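Local atomic coordinates of 2-hydroxychromene-2-carboxylate isomerase (Pseudomonas putida, PDB entry 2IMF), a protein that catalyses the reversible, glutathione-dependent isomerization of 2-hydroxychromene-2-carboxylate to trans-o-hydroxybenzylidenepyruvate in the naphthalene degradation pathway. Residues 11-16 and 61-66; 15-20 and 182-187; 106-111 and 127-132. One frame throughout, in Å; residues are numbered along the deposited sequence.

Contact 1 (11-16 and 61-66). With GSH (glutathione), chain E; TOM (4-(2-methoxyphenyl)-2-oxobut-3-enoic acid), chain F.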
loop_
_atom_site.group_PDB
_atom_site.type_symbol
_atom_site.label_atom_id
_atom_site.label_comp_id
_atom_site.label_asym_id
_atom_site.label_seq_id
_atom_site.Cartn_x
_atom_site.Cartn_y
_atom_site.Cartn_z
ATOM N N SER A 11 -5.067 1.295 14.147
ATOM C CA SER A 11 -4.356 1.419 12.859
ATOM C C SER A 11 -3.535 2.677 12.727
ATOM O O SER A 11 -4.104 3.742 12.684
ATOM C CB SER A 11 -5.402 1.312 11.767
ATOM O OG SER A 11 -4.880 1.699 10.474
ATOM N N PRO A 12 -2.215 2.517 12.616
ATOM C CA PRO A 12 -1.389 3.716 12.435
ATOM C C PRO A 12 -1.575 4.360 11.053
ATOM O O PRO A 12 -1.391 5.552 10.943
ATOM C CB PRO A 12 0.054 3.187 12.610
ATOM C CG PRO A 12 -0.030 1.731 12.206
ATOM C CD PRO A 12 -1.430 1.244 12.664
ATOM N N PHE A 13 -1.913 3.588 10.019
ATOM C CA PHE A 13 -2.227 4.209 8.744
ATOM C C PHE A 13 -3.513 4.999 8.855
ATOM O O PHE A 13 -3.660 6.038 8.173
ATOM C CB PHE A 13 -2.282 3.099 7.694
ATOM C CG PHE A 13 -0.894 2.549 7.383
ATOM C CD1 PHE A 13 0.026 3.290 6.655
ATOM C CD2 PHE A 13 -0.537 1.323 7.866
ATOM C CE1 PHE A 13 1.286 2.795 6.380
ATOM C CE2 PHE A 13 0.752 0.780 7.581
ATOM C CZ PHE A 13 1.644 1.540 6.868
ATOM N N SER A 14 -4.418 4.605 9.739
ATOM C CA SER A 14 -5.621 5.392 9.987
ATOM C C SER A 14 -5.358 6.689 10.738
ATOM O O SER A 14 -6.028 7.713 10.497
ATOM C CB SER A 14 -6.676 4.583 10.720
ATOM O OG SER A 14 -7.155 3.514 9.912
ATOM N N TYR A 15 -4.341 6.669 11.640
ATOM C CA TYR A 15 -3.935 7.838 12.361
ATOM C C TYR A 15 -3.448 8.825 11.329
ATOM O O TYR A 15 -3.828 10.019 11.347
ATOM C CB TYR A 15 -2.787 7.462 13.280
ATOM C CG TYR A 15 -1.982 8.617 13.780
ATOM C CD1 TYR A 15 -2.546 9.578 14.628
ATOM C CD2 TYR A 15 -0.625 8.700 13.475
ATOM C CE1 TYR A 15 -1.718 10.632 15.160
ATOM C CE2 TYR A 15 0.191 9.716 14.009
ATOM C CZ TYR A 15 -0.414 10.691 14.817
ATOM O OH TYR A 15 0.314 11.744 15.361
ATOM N N LEU A 16 -2.591 8.381 10.395
ATOM C CA LEU A 16 -2.069 9.277 9.347
ATOM C C LEU A 16 -3.234 9.819 8.485
ATOM O O LEU A 16 -3.339 11.022 8.196
ATOM C CB LEU A 16 -1.150 8.514 8.432
ATOM C CG LEU A 16 0.199 8.130 9.084
ATOM C CD1 LEU A 16 0.954 7.182 8.170
ATOM C CD2 LEU A 16 1.068 9.419 9.377
ATOM N N ASP A 61 9.078 -4.346 10.523
ATOM C CA ASP A 61 10.226 -3.462 10.608
ATOM C C ASP A 61 10.221 -2.410 9.501
ATOM O O ASP A 61 10.465 -1.195 9.695
ATOM C CB ASP A 61 11.542 -4.236 10.535
ATOM C CG ASP A 61 11.901 -4.939 11.841
ATOM O OD1 ASP A 61 11.296 -4.716 12.873
ATOM O OD2 ASP A 61 12.759 -5.856 11.718
ATOM N N TYR A 62 9.911 -2.839 8.273
ATOM C CA TYR A 62 9.777 -1.866 7.174
ATOM C C TYR A 62 8.541 -0.944 7.364
ATOM O O TYR A 62 8.649 0.263 7.078
ATOM C CB TYR A 62 9.604 -2.648 5.839
ATOM C CG TYR A 62 9.121 -1.737 4.726
ATOM C CD1 TYR A 62 9.983 -0.834 4.083
ATOM C CD2 TYR A 62 7.743 -1.653 4.408
ATOM C CE1 TYR A 62 9.523 0.004 3.081
ATOM C CE2 TYR A 62 7.310 -0.764 3.450
ATOM C CZ TYR A 62 8.194 -0.001 2.785
ATOM O OH TYR A 62 7.749 0.902 1.866
ATOM N N LEU A 63 7.413 -1.520 7.770
ATOM C CA LEU A 63 6.225 -0.665 7.918
ATOM C C LEU A 63 6.457 0.419 8.922
ATOM O O LEU A 63 5.969 1.525 8.797
ATOM C CB LEU A 63 4.990 -1.493 8.268
ATOM C CG LEU A 63 4.578 -2.494 7.199
ATOM C CD1 LEU A 63 3.457 -3.405 7.712
ATOM C CD2 LEU A 63 4.117 -1.713 5.961
ATOM N N LYS A 64 7.229 0.119 9.980
ATOM C CA LYS A 64 7.580 1.136 10.967
ATOM C C LYS A 64 8.371 2.286 10.325
ATOM O O LYS A 64 8.168 3.484 10.632
ATOM C CB LYS A 64 8.363 0.527 12.117
ATOM C CG LYS A 64 7.472 -0.183 13.067
ATOM C CD LYS A 64 8.284 -0.944 14.130
ATOM C CE LYS A 64 7.330 -1.514 15.113
ATOM N NZ LYS A 64 8.081 -2.490 15.987
ATOM N N VAL A 65 9.257 1.955 9.376
ATOM C CA VAL A 65 9.999 2.942 8.652
ATOM C C VAL A 65 9.065 3.782 7.767
ATOM O O VAL A 65 9.091 5.025 7.674
ATOM C CB VAL A 65 11.163 2.302 7.858
ATOM C CG1 VAL A 65 11.838 3.317 7.003
ATOM C CG2 VAL A 65 12.145 1.638 8.840
ATOM N N ASP A 66 8.173 3.120 7.016
ATOM C CA ASP A 66 7.189 3.796 6.167
ATOM C C ASP A 66 6.372 4.755 7.006
ATOM O O ASP A 66 6.133 5.922 6.626
ATOM C CB ASP A 66 6.284 2.711 5.547
ATOM C CG ASP A 66 5.411 3.264 4.444
ATOM O OD1 ASP A 66 5.790 4.186 3.682
ATOM O OD2 ASP A 66 4.214 2.886 4.412
HETATM N N1 GSH E . -0.545 1.202 2.048
HETATM C CA1 GSH E . -1.399 1.530 3.146
HETATM C C1 GSH E . -1.422 2.956 3.561
HETATM O O11 GSH E . -2.320 3.363 4.303
HETATM O O12 GSH E . -0.346 3.507 3.240
HETATM C CB1 GSH E . -1.628 0.371 4.108
HETATM C CG1 GSH E . -2.904 0.389 4.948
HETATM C CD1 GSH E . -2.964 -0.820 5.840
HETATM O OE1 GSH E . -1.979 -1.711 5.796
HETATM N N2 GSH E . -3.966 -0.973 6.674
HETATM C CA2 GSH E . -4.205 -2.184 7.449
HETATM C C2 GSH E . -5.251 -3.049 6.893
HETATM O O2 GSH E . -6.402 -2.476 6.480
HETATM C CB2 GSH E . -4.622 -1.751 8.891
HETATM S SG2 GSH E . -3.229 -1.025 9.837
HETATM N N3 GSH E . -5.062 -4.330 6.764
HETATM C CA3 GSH E . -6.031 -5.122 6.007
HETATM C C3 GSH E . -5.330 -5.718 4.808
HETATM O O31 GSH E . -6.013 -6.402 4.024
HETATM O O32 GSH E . -4.071 -5.565 4.661
HETATM O O8 TOM F . -1.313 -5.490 10.751
HETATM C C9 TOM F . -2.470 -5.114 10.907
HETATM C C10 TOM F . -3.577 -5.988 11.201
HETATM O O11 TOM F . -3.995 -6.664 10.230
HETATM O O10 TOM F . -4.103 -5.962 12.332
HETATM C C8 TOM F . -2.901 -3.693 10.717
HETATM C C7 TOM F . -2.124 -2.694 10.368
HETATM C C1 TOM F . -0.841 -2.313 11.079
HETATM C C6 TOM F . 0.207 -1.977 10.246
HETATM C C5 TOM F . 1.438 -1.637 10.799
HETATM C C4 TOM F . 1.556 -1.577 12.198
HETATM C C3 TOM F . 0.512 -1.895 13.040
HETATM C C2 TOM F . -0.710 -2.260 12.446
HETATM O O2 TOM F . -1.808 -2.565 13.174
HETATM C C11 TOM F . -1.675 -2.209 14.552
#
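Phe13 and Asp66 meet where the thioredoxin-like part of this kappa class glutathione transferase faces its inserted helical part. Phe13 lies in the first turn of helix 12-28, and Asp66 and Leu63 lie on helix 57-74. The backbones stay far apart; the nearest CA atoms are those of Phe13 and Asp66. The Phe13 side chain bridges about half of the gap, and Asp66 and Leu63 come to meet it. CG stands anti to the carbonyl carbon (chi1 -71°), and the ring reaches across with CE1 and CZ leading.

Asp66 meets the ring at its edge. OD2 lies in the ring plane, 3.5 Å from Phe13 CE1, and the carboxylate is turned 43° from the ring. The oxygen thus meets the hydrogen-bearing rim, whose slight positive charge probably suits it. The strongest polar partner of Asp66 is Arg183 of the second subunit, which binds OD1 in a salt bridge. The Leu63 side chain runs roughly perpendicular to that of Phe13. Its CD2 sits near the ring plane, 4.2 Å from Phe13 CZ.

The ligands complete the surroundings of Phe13. Glutathione lies over one face, with its CB1 3.9 Å above the plane and over the ring centre. The aromatic ring of the bound methoxy analogue of the product approaches the edge, its C6 3.9 Å from Phe13 CE2. Pro12 touches the same analogue ring, with Pro12 CD 3.6 Å from C2. The contact is buried, and Phe13 belongs to both the glutathione and the analogue pocket.

Ser11, inferred to be the nucleophile, is the N-cap residue of helix 12-28. Its OG is hydrogen-bonded to Ser14 OG at 3.0 Å, and it lies 3.2 Å from SG2 of glutathione.

Contact 2 (15-20 and 182-187). With GSH (glutathione), chain E; PO4 (phosphate ion), chain D.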
loop_
_atom_site.group_PDB
_atom_site.type_symbol
_atom_site.label_atom_id
_atom_site.label_comp_id
_atom_site.label_asym_id
_atom_site.label_seq_id
_atom_site.Cartn_x
_atom_site.Cartn_y
_atom_site.Cartn_z
ATOM N N TYR A 15 -4.341 6.669 11.640
ATOM C CA TYR A 15 -3.935 7.838 12.361
ATOM C C TYR A 15 -3.448 8.825 11.329
ATOM O O TYR A 15 -3.828 10.019 11.347
ATOM C CB TYR A 15 -2.787 7.462 13.280
ATOM C CG TYR A 15 -1.982 8.617 13.780
ATOM C CD1 TYR A 15 -2.546 9.578 14.628
ATOM C CD2 TYR A 15 -0.625 8.700 13.475
ATOM C CE1 TYR A 15 -1.718 10.632 15.160
ATOM C CE2 TYR A 15 0.191 9.716 14.009
ATOM C CZ TYR A 15 -0.414 10.691 14.817
ATOM O OH TYR A 15 0.314 11.744 15.361
ATOM N N LEU A 16 -2.591 8.381 10.395
ATOM C CA LEU A 16 -2.069 9.277 9.347
ATOM C C LEU A 16 -3.234 9.819 8.485
ATOM O O LEU A 16 -3.339 11.022 8.196
ATOM C CB LEU A 16 -1.150 8.514 8.432
ATOM C CG LEU A 16 0.199 8.130 9.084
ATOM C CD1 LEU A 16 0.954 7.182 8.170
ATOM C CD2 LEU A 16 1.068 9.419 9.377
ATOM N N ALA A 17 -4.118 8.938 8.014
ATOM C CA ALA A 17 -5.271 9.381 7.211
ATOM C C ALA A 17 -6.141 10.358 7.952
ATOM O O ALA A 17 -6.618 11.346 7.339
ATOM C CB ALA A 17 -6.096 8.169 6.716
ATOM N N ASN A 18 -6.407 10.115 9.230
ATOM C CA ASN A 18 -7.224 11.065 9.950
ATOM C C ASN A 18 -6.567 12.410 10.027
ATOM O O ASN A 18 -7.304 13.383 9.904
ATOM C CB ASN A 18 -7.492 10.528 11.357
ATOM C CG ASN A 18 -8.344 11.452 12.141
ATOM O OD1 ASN A 18 -9.478 11.697 11.761
ATOM N ND2 ASN A 18 -7.760 12.071 13.161
ATOM N N GLN A 19 -5.260 12.465 10.218
ATOM C CA GLN A 19 -4.582 13.792 10.280
ATOM C C GLN A 19 -4.808 14.531 8.960
ATOM O O GLN A 19 -5.121 15.738 8.965
ATOM C CB GLN A 19 -3.056 13.553 10.480
ATOM C CG GLN A 19 -2.075 14.790 10.277
ATOM C CD GLN A 19 -2.279 15.858 11.318
ATOM O OE1 GLN A 19 -2.818 15.620 12.398
ATOM N NE2 GLN A 19 -1.821 17.054 11.001
ATOM N N ARG A 20 -4.648 13.833 7.826
ATOM C CA ARG A 20 -4.702 14.530 6.543
ATOM C C ARG A 20 -6.132 14.885 6.275
ATOM O O ARG A 20 -6.408 16.020 5.833
ATOM C CB ARG A 20 -4.149 13.603 5.475
ATOM C CG ARG A 20 -4.358 14.048 4.023
ATOM C CD ARG A 20 -3.255 13.424 3.281
ATOM N NE ARG A 20 -3.232 13.713 1.829
ATOM C CZ ARG A 20 -2.263 13.279 1.026
ATOM N NH1 ARG A 20 -1.252 12.495 1.469
ATOM N NH2 ARG A 20 -2.371 13.531 -0.271
ATOM N N ASP A 182 -2.130 6.343 1.760
ATOM C CA ASP A 182 -1.396 6.581 0.512
ATOM C C ASP A 182 -2.297 6.556 -0.716
ATOM O O ASP A 182 -1.772 6.542 -1.833
ATOM C CB ASP A 182 -0.290 5.559 0.358
ATOM C CG ASP A 182 -0.788 4.132 0.386
ATOM O OD1 ASP A 182 -2.027 3.921 0.443
ATOM O OD2 ASP A 182 0.043 3.198 0.309
ATOM N N ARG A 183 -3.610 6.616 -0.535
ATOM C CA ARG A 183 -4.517 6.858 -1.675
ATOM C C ARG A 183 -5.321 8.145 -1.466
ATOM O O ARG A 183 -6.215 8.446 -2.262
ATOM C CB ARG A 183 -5.429 5.652 -1.847
ATOM C CG ARG A 183 -4.674 4.436 -2.351
ATOM C CD ARG A 183 -3.985 4.596 -3.698
ATOM N NE ARG A 183 -3.364 3.329 -4.169
ATOM C CZ ARG A 183 -2.191 2.899 -3.698
ATOM N NH1 ARG A 183 -1.454 3.686 -2.915
ATOM N NH2 ARG A 183 -1.761 1.735 -4.148
ATOM N N LEU A 184 -5.030 8.882 -0.404
ATOM C CA LEU A 184 -5.750 10.132 -0.182
ATOM C C LEU A 184 -5.470 11.075 -1.324
ATOM O O LEU A 184 -6.349 11.871 -1.644
ATOM C CB LEU A 184 -5.428 10.713 1.219
ATOM C CG LEU A 184 -6.185 10.010 2.348
ATOM C CD1 LEU A 184 -5.631 10.532 3.658
ATOM C CD2 LEU A 184 -7.648 10.296 2.287
ATOM N N PHE A 185 -4.366 10.949 -2.028
ATOM C CA PHE A 185 -4.111 11.893 -3.146
ATOM C C PHE A 185 -5.146 11.652 -4.219
ATOM O O PHE A 185 -5.573 12.618 -4.936
ATOM C CB PHE A 185 -2.697 11.798 -3.703
ATOM C CG PHE A 185 -2.458 10.607 -4.599
ATOM C CD1 PHE A 185 -2.045 9.374 -4.081
ATOM C CD2 PHE A 185 -2.577 10.746 -5.968
ATOM C CE1 PHE A 185 -1.814 8.287 -4.960
ATOM C CE2 PHE A 185 -2.360 9.712 -6.833
ATOM C CZ PHE A 185 -1.969 8.444 -6.343
ATOM N N MET A 186 -5.648 10.415 -4.335
ATOM C CA MET A 186 -6.653 10.194 -5.376
ATOM C C MET A 186 -7.993 10.713 -4.950
ATOM O O MET A 186 -8.792 11.228 -5.801
ATOM C CB MET A 186 -6.789 8.697 -5.663
ATOM C CG MET A 186 -5.549 8.086 -6.299
ATOM S SD MET A 186 -5.861 6.306 -6.534
ATOM C CE MET A 186 -4.388 5.749 -7.348
ATOM N N LEU A 187 -8.332 10.602 -3.671
ATOM C CA LEU A 187 -9.561 11.181 -3.174
ATOM C C LEU A 187 -9.475 12.703 -3.368
ATOM O O LEU A 187 -10.482 13.314 -3.787
ATOM C CB LEU A 187 -9.644 10.896 -1.677
ATOM C CG LEU A 187 -10.803 11.622 -0.941
ATOM C CD1 LEU A 187 -12.231 11.319 -1.401
ATOM C CD2 LEU A 187 -10.760 11.395 0.496
HETATM N N1 GSH E . -0.545 1.202 2.048
HETATM C CA1 GSH E . -1.399 1.530 3.146
HETATM C C1 GSH E . -1.422 2.956 3.561
HETATM O O11 GSH E . -2.320 3.363 4.303
HETATM O O12 GSH E . -0.346 3.507 3.240
HETATM C CB1 GSH E . -1.628 0.371 4.108
HETATM C CG1 GSH E . -2.904 0.389 4.948
HETATM C CD1 GSH E . -2.964 -0.820 5.840
HETATM O OE1 GSH E . -1.979 -1.711 5.796
HETATM N N2 GSH E . -3.966 -0.973 6.674
HETATM C CA2 GSH E . -4.205 -2.184 7.449
HETATM C C2 GSH E . -5.251 -3.049 6.893
HETATM O O2 GSH E . -6.402 -2.476 6.480
HETATM C CB2 GSH E . -4.622 -1.751 8.891
HETATM S SG2 GSH E . -3.229 -1.025 9.837
HETATM N N3 GSH E . -5.062 -4.330 6.764
HETATM C CA3 GSH E . -6.031 -5.122 6.007
HETATM C C3 GSH E . -5.330 -5.718 4.808
HETATM O O31 GSH E . -6.013 -6.402 4.024
HETATM O O32 GSH E . -4.071 -5.565 4.661
HETATM P P PO4 D . 0.935 12.029 -1.502
HETATM O O1 PO4 D . 2.333 12.149 -2.139
HETATM O O2 PO4 D . 0.042 13.132 -2.068
HETATM O O3 PO4 D . 0.415 10.612 -1.565
HETATM O O4 PO4 D . 1.276 12.331 -0.085
#
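Leu184 packs against Arg20 and Ala17 of helix 12-28. Leu184 CD1 lies 3.9 Å from Ala17 CB and 3.8 Å from Arg20 CG. Arg20 and Leu184 run past each other in opposite directions. Leu184 CB sits 3.8 Å above one face of the guanidinium, offset toward its rim.

The Arg20 chain is extended from CG to NE, with CG anti to the backbone N (chi1 169°). This carries the guanidinium beyond Leu184 to a phosphate ion, probably from the crystallisation liquor. The phosphorus lies in the guanidinium plane. Arg20 NH1 binds phosphate O4 at 3.0 Å, and NH2 binds O2 at 3.0 Å with an N-H...O angle of 163°. Phe185 CB touches the same phosphate. The guanidinium has its strongest partner in Glu188, which forms a salt bridge with NE; Tyr74 OH is hydrogen-bonded to NH1. Together they probably fix its orientation.

At the start of segment 182-187, Asp182 OD2 accepts a hydrogen bond from glutathione N1 at 2.7 Å. Arg183 of the second subunit adds a salt bridge to this carboxylate. Beside this glutathione site, the first and last helices pair on one face of the sheet, as in the thioredoxin-like fold.

Contact 3 (106-111 and 127-132)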
loop_
_atom_site.group_PDB
_atom_site.type_symbol
_atom_site.label_atom_id
_atom_site.label_comp_id
_atom_site.label_asym_id
_atom_site.label_seq_id
_atom_site.Cartn_x
_atom_site.Cartn_y
_atom_site.Cartn_z
ATOM N N VAL A 106 -12.322 11.753 17.631
ATOM C CA VAL A 106 -11.418 10.960 16.809
ATOM C C VAL A 106 -10.031 11.590 16.883
ATOM O O VAL A 106 -9.025 10.853 17.003
ATOM C CB VAL A 106 -11.992 10.860 15.397
ATOM C CG1 VAL A 106 -10.959 10.228 14.474
ATOM C CG2 VAL A 106 -13.278 10.050 15.428
ATOM N N ASN A 107 -9.901 12.931 16.786
ATOM C CA ASN A 107 -8.611 13.545 16.864
ATOM C C ASN A 107 -7.911 13.343 18.199
ATOM O O ASN A 107 -6.737 13.022 18.253
ATOM C CB ASN A 107 -8.762 15.076 16.557
ATOM C CG ASN A 107 -9.118 15.376 15.099
ATOM O OD1 ASN A 107 -8.924 14.551 14.203
ATOM N ND2 ASN A 107 -9.682 16.567 14.866
ATOM N N VAL A 108 -8.643 13.546 19.276
ATOM C CA VAL A 108 -7.998 13.430 20.580
ATOM C C VAL A 108 -7.547 11.980 20.837
ATOM O O VAL A 108 -6.429 11.755 21.321
ATOM C CB VAL A 108 -9.041 13.843 21.674
ATOM C CG1 VAL A 108 -8.634 13.374 23.050
ATOM C CG2 VAL A 108 -9.275 15.396 21.644
ATOM N N VAL A 109 -8.368 10.995 20.456
ATOM C CA VAL A 109 -8.012 9.604 20.727
ATOM C C VAL A 109 -6.837 9.201 19.828
ATOM O O VAL A 109 -5.865 8.573 20.279
ATOM C CB VAL A 109 -9.183 8.649 20.564
ATOM C CG1 VAL A 109 -8.772 7.185 20.711
ATOM C CG2 VAL A 109 -10.271 8.969 21.580
ATOM N N PHE A 110 -6.879 9.570 18.528
ATOM C CA PHE A 110 -5.760 9.187 17.680
ATOM C C PHE A 110 -4.510 9.848 18.154
ATOM O O PHE A 110 -3.427 9.238 18.111
ATOM C CB PHE A 110 -6.076 9.521 16.195
ATOM C CG PHE A 110 -6.566 8.338 15.410
ATOM C CD1 PHE A 110 -5.795 7.225 15.355
ATOM C CD2 PHE A 110 -7.695 8.378 14.649
ATOM C CE1 PHE A 110 -6.161 6.141 14.569
ATOM C CE2 PHE A 110 -8.101 7.307 13.892
ATOM C CZ PHE A 110 -7.363 6.164 13.898
ATOM N N ASN A 111 -4.586 11.121 18.580
ATOM C CA ASN A 111 -3.355 11.806 19.002
ATOM C C ASN A 111 -2.800 11.150 20.271
ATOM O O ASN A 111 -1.580 11.037 20.420
ATOM C CB ASN A 111 -3.622 13.317 19.256
ATOM C CG ASN A 111 -3.768 14.135 17.978
ATOM O OD1 ASN A 111 -3.219 13.793 16.922
ATOM N ND2 ASN A 111 -4.550 15.212 18.062
ATOM N N ALA A 127 -11.395 8.616 31.049
ATOM C CA ALA A 127 -11.484 9.836 31.856
ATOM C C ALA A 127 -10.647 10.968 31.276
ATOM O O ALA A 127 -11.013 12.147 31.316
ATOM C CB ALA A 127 -11.082 9.564 33.311
ATOM N N LEU A 128 -9.445 10.635 30.789
ATOM C CA LEU A 128 -8.581 11.653 30.214
ATOM C C LEU A 128 -9.266 12.263 29.032
ATOM O O LEU A 128 -9.247 13.519 28.816
ATOM C CB LEU A 128 -7.236 11.055 29.803
ATOM C CG LEU A 128 -6.302 10.633 30.965
ATOM C CD1 LEU A 128 -5.243 9.678 30.512
ATOM C CD2 LEU A 128 -5.643 11.858 31.529
ATOM N N VAL A 129 -9.841 11.413 28.175
ATOM C CA VAL A 129 -10.537 11.929 26.946
ATOM C C VAL A 129 -11.775 12.745 27.334
ATOM O O VAL A 129 -11.972 13.876 26.752
ATOM C CB VAL A 129 -10.851 10.766 25.986
ATOM C CG1 VAL A 129 -11.841 11.175 24.877
ATOM C CG2 VAL A 129 -9.567 10.246 25.432
ATOM N N SER A 130 -12.526 12.259 28.326
ATOM C CA SER A 130 -13.691 13.034 28.812
ATOM C C SER A 130 -13.292 14.414 29.250
ATOM O O SER A 130 -13.983 15.419 28.931
ATOM C CB SER A 130 -14.373 12.298 29.962
ATOM O OG SER A 130 -14.959 11.087 29.512
ATOM N N GLU A 131 -12.205 14.550 29.989
ATOM C CA GLU A 131 -11.766 15.822 30.522
ATOM C C GLU A 131 -11.484 16.733 29.354
ATOM O O GLU A 131 -11.896 17.891 29.375
ATOM C CB GLU A 131 -10.456 15.620 31.309
ATOM C CG GLU A 131 -9.469 16.845 31.245
ATOM C CD GLU A 131 -9.523 17.780 32.419
ATOM O OE1 GLU A 131 -9.423 17.304 33.582
ATOM O OE2 GLU A 131 -9.600 19.006 32.173
ATOM N N LYS A 132 -10.805 16.240 28.331
ATOM C CA LYS A 132 -10.494 17.039 27.150
ATOM C C LYS A 132 -11.713 17.536 26.387
ATOM O O LYS A 132 -11.702 18.678 25.852
ATOM C CB LYS A 132 -9.586 16.193 26.216
ATOM C CG LYS A 132 -9.171 16.834 24.962
ATOM C CD LYS A 132 -8.249 18.040 25.193
ATOM C CE LYS A 132 -8.013 18.755 23.859
ATOM N NZ LYS A 132 -9.302 19.404 23.400
#
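Val108 faces Val129 and Lys132 across a pair of helices in the helical part of this DsbA-like fold. The axes of 106-111 and 127-132 come within 10.5 Å, with 138° between their directions, so the two run roughly antiparallel.

From CB, which points toward the other helix, Val108 divides into two methyl groups. CG1 is anti to the backbone N (chi1 163°) and reaches two neighbours. It is 4.0 Å from Val129 CG2 and also 4.0 Å from Lys132 CG. The second branch, CG2, presses on the lysine alone, 3.6 Å from its CG. Val108 and Val129 point past one another, in opposing senses.

Val129 CG2 has a second neighbour in the next residue of the first helix, Val109. These two side chains meet nearly perpendicular. Met89 of helix 87-92 touches both Val109 and Val129 and extends the apolar layer on the buried side.

No hydrogen bond links the two segments. Lys132 covers the more exposed border with the aliphatic part of its chain. That chain bends at chi2 and chi4. Its CG makes the closest approach, and Lys132 CE comes back to 4.2 Å from Val108 CG2.

How the contacts relate
Helix 12-28 follows the first strand, 2-7, and supplies one side of two contacts. Contact 1 closes first, joining the start of this helix to helix 57-74. Contact 2 starts from the same stretch, sharing Tyr15 and Leu16, but closes much later at 182-187. Contact 3 closes a short loop, joining helix 99-115 to helix 125-133; it follows contact 1 and is nested inside the long loop closed by contact 2. Asn18 and Asn107 probably form a hydrogen bond that joins contact 3 to helix 12-28, and Phe110 packs on Ser14 and Tyr15. Contacts 1 and 2 both touch glutathione and the second subunit.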